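Local structure of endo-b-1,4-glucanase (Nasutitermes takasagoensis, 1KS8) at residues A[214-219]-A[258-263]. The protein probably hydrolyses internal beta-1,4-glucosidic linkages in cellulose and related beta-glucans as a family 9 glycosyl hydrolase of the (alpha/alpha)6 fold. Residues are numbered along the deposited sequence; the frame is centred on the assembly and turned at random.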
loop_
_atom_site.group_PDB
_atom_site.type_symbol
_atom_site.label_atom_id
_atom_site.label_comp_id
_atom_site.label_asym_id
_atom_site.label_seq_id
_atom_site.Cartn_x
_atom_site.Cartn_y
_atom_site.Cartn_z
ATOM N N GLU A 214 -0.992 -14.707 -4.623
ATOM C CA GLU A 214 0.240 -14.191 -4.032
ATOM C C GLU A 214 1.464 -14.993 -4.459
ATOM O O GLU A 214 2.552 -14.442 -4.627
ATOM C CB GLU A 214 0.147 -14.201 -2.505
ATOM C CG GLU A 214 -0.792 -13.161 -1.926
ATOM C CD GLU A 214 -0.404 -11.757 -2.327
ATOM O OE1 GLU A 214 0.809 -11.459 -2.335
ATOM O OE2 GLU A 214 -1.311 -10.951 -2.627
ATOM N N LEU A 215 1.293 -16.301 -4.616
ATOM C CA LEU A 215 2.401 -17.154 -5.030
ATOM C C LEU A 215 2.841 -16.790 -6.449
ATOM O O LEU A 215 4.033 -16.751 -6.750
ATOM C CB LEU A 215 1.991 -18.629 -4.959
ATOM C CG LEU A 215 1.759 -19.167 -3.541
ATOM C CD1 LEU A 215 1.237 -20.596 -3.607
ATOM C CD2 LEU A 215 3.060 -19.106 -2.754
ATOM N N VAL A 216 1.871 -16.514 -7.314
ATOM C CA VAL A 216 2.167 -16.142 -8.695
ATOM C C VAL A 216 2.804 -14.752 -8.725
ATOM O O VAL A 216 3.773 -14.513 -9.443
ATOM C CB VAL A 216 0.880 -16.120 -9.553
ATOM C CG1 VAL A 216 1.222 -15.783 -10.992
ATOM C CG2 VAL A 216 0.172 -17.470 -9.474
ATOM N N TRP A 217 2.241 -13.843 -7.935
ATOM C CA TRP A 217 2.718 -12.465 -7.827
ATOM C C TRP A 217 4.177 -12.456 -7.364
ATOM O O TRP A 217 5.027 -11.801 -7.971
ATOM C CB TRP A 217 1.810 -11.729 -6.831
ATOM C CG TRP A 217 2.120 -10.286 -6.495
ATOM C CD1 TRP A 217 2.380 -9.787 -5.247
ATOM C CD2 TRP A 217 2.030 -9.146 -7.367
ATOM N NE1 TRP A 217 2.444 -8.416 -5.284
ATOM C CE2 TRP A 217 2.233 -7.994 -6.570
ATOM C CE3 TRP A 217 1.793 -8.984 -8.739
ATOM C CZ2 TRP A 217 2.202 -6.698 -7.099
ATOM C CZ3 TRP A 217 1.762 -7.690 -9.267
ATOM C CH2 TRP A 217 1.965 -6.567 -8.446
ATOM N N ALA A 218 4.464 -13.196 -6.296
ATOM C CA ALA A 218 5.818 -13.276 -5.756
ATOM C C ALA A 218 6.791 -13.892 -6.762
ATOM O O ALA A 218 7.906 -13.397 -6.947
ATOM C CB ALA A 218 5.818 -14.091 -4.465
ATOM N N ALA A 219 6.369 -14.973 -7.411
ATOM C CA ALA A 219 7.220 -15.639 -8.390
ATOM C C ALA A 219 7.542 -14.701 -9.547
ATOM O O ALA A 219 8.678 -14.647 -10.016
ATOM C CB ALA A 219 6.538 -16.901 -8.912
ATOM N N SER A 258 -5.231 -8.544 -11.522
ATOM C CA SER A 258 -4.885 -7.617 -12.596
ATOM C C SER A 258 -3.426 -7.185 -12.515
ATOM O O SER A 258 -2.790 -6.927 -13.536
ATOM C CB SER A 258 -5.794 -6.388 -12.559
ATOM O OG SER A 258 -7.121 -6.731 -12.919
ATOM N N GLY A 259 -2.902 -7.093 -11.297
ATOM C CA GLY A 259 -1.511 -6.717 -11.129
ATOM C C GLY A 259 -0.644 -7.827 -11.689
ATOM O O GLY A 259 0.306 -7.576 -12.427
ATOM N N VAL A 260 -0.984 -9.064 -11.338
ATOM C CA VAL A 260 -0.247 -10.233 -11.811
ATOM C C VAL A 260 -0.272 -10.294 -13.333
ATOM O O VAL A 260 0.752 -10.514 -13.979
ATOM C CB VAL A 260 -0.865 -11.540 -11.259
ATOM C CG1 VAL A 260 -0.277 -12.746 -11.978
ATOM C CG2 VAL A 260 -0.605 -11.644 -9.766
ATOM N N GLN A 261 -1.453 -10.086 -13.899
ATOM C CA GLN A 261 -1.630 -10.131 -15.342
ATOM C C GLN A 261 -0.874 -9.051 -16.110
ATOM O O GLN A 261 -0.229 -9.340 -17.118
ATOM C CB GLN A 261 -3.122 -10.079 -15.664
ATOM C CG GLN A 261 -3.840 -11.363 -15.267
ATOM C CD GLN A 261 -5.342 -11.207 -15.152
ATOM O OE1 GLN A 261 -6.069 -12.195 -15.035
ATOM N NE2 GLN A 261 -5.816 -9.968 -15.171
ATOM N N VAL A 262 -0.933 -7.806 -15.647
ATOM C CA VAL A 262 -0.227 -6.752 -16.357
ATOM C C VAL A 262 1.283 -6.910 -16.166
ATOM O O VAL A 262 2.069 -6.543 -17.039
ATOM C CB VAL A 262 -0.706 -5.341 -15.904
ATOM C CG1 VAL A 262 -0.125 -4.982 -14.548
ATOM C CG2 VAL A 262 -0.338 -4.306 -16.955
ATOM N N LEU A 263 1.683 -7.488 -15.036
ATOM C CA LEU A 263 3.099 -7.711 -14.753
ATOM C C LEU A 263 3.618 -8.817 -15.677
ATOM O O LEU A 263 4.642 -8.652 -16.340
ATOM C CB LEU A 263 3.292 -8.138 -13.293
ATOM C CG LEU A 263 4.570 -7.730 -12.544
ATOM C CD1 LEU A 263 4.790 -8.710 -11.396
ATOM C CD2 LEU A 263 5.777 -7.723 -13.461
#
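W217 and V260 mark the nearest backbone approach, 5.4 Å between their CA atoms, where segments 214-219 and 258-263, on helices 212-226 and 257-268, run in the same general direction, their axes 9.6 Å apart at 33°. The indole bridges this spacing: CG lies anti to the backbone N (chi1 178°), and the six-membered ring reaches the other helix. There W217 CZ3 sits 3.4 Å from G259 C, a position where a side chain would crowd the ring. Beside it, V260 CG2 lies 3.7 Å from W217 CE3, and L263 CD1 approaches W217 CZ3 at 3.8 Å. The two valines meet through single methyls, V216 CG1 touching V260 CG1 at 3.5 Å, with L244 and Y239 packing on both. At the other end of the indole, NE1 is hydrogen-bonded to E154 OE2, while K256, salt-bridged to E214, a calcium-binding residue whose ion is absent from this model, makes a cation-pi contact with the ring. An alanine at W217 would probably open a gap against G259 and L263 and leave E154 without this N-H donor. The contact thus exemplifies apolar interhelical packing in an (alpha/alpha)6 fold, joined through one indole to the polar group of E154, K256 and E214.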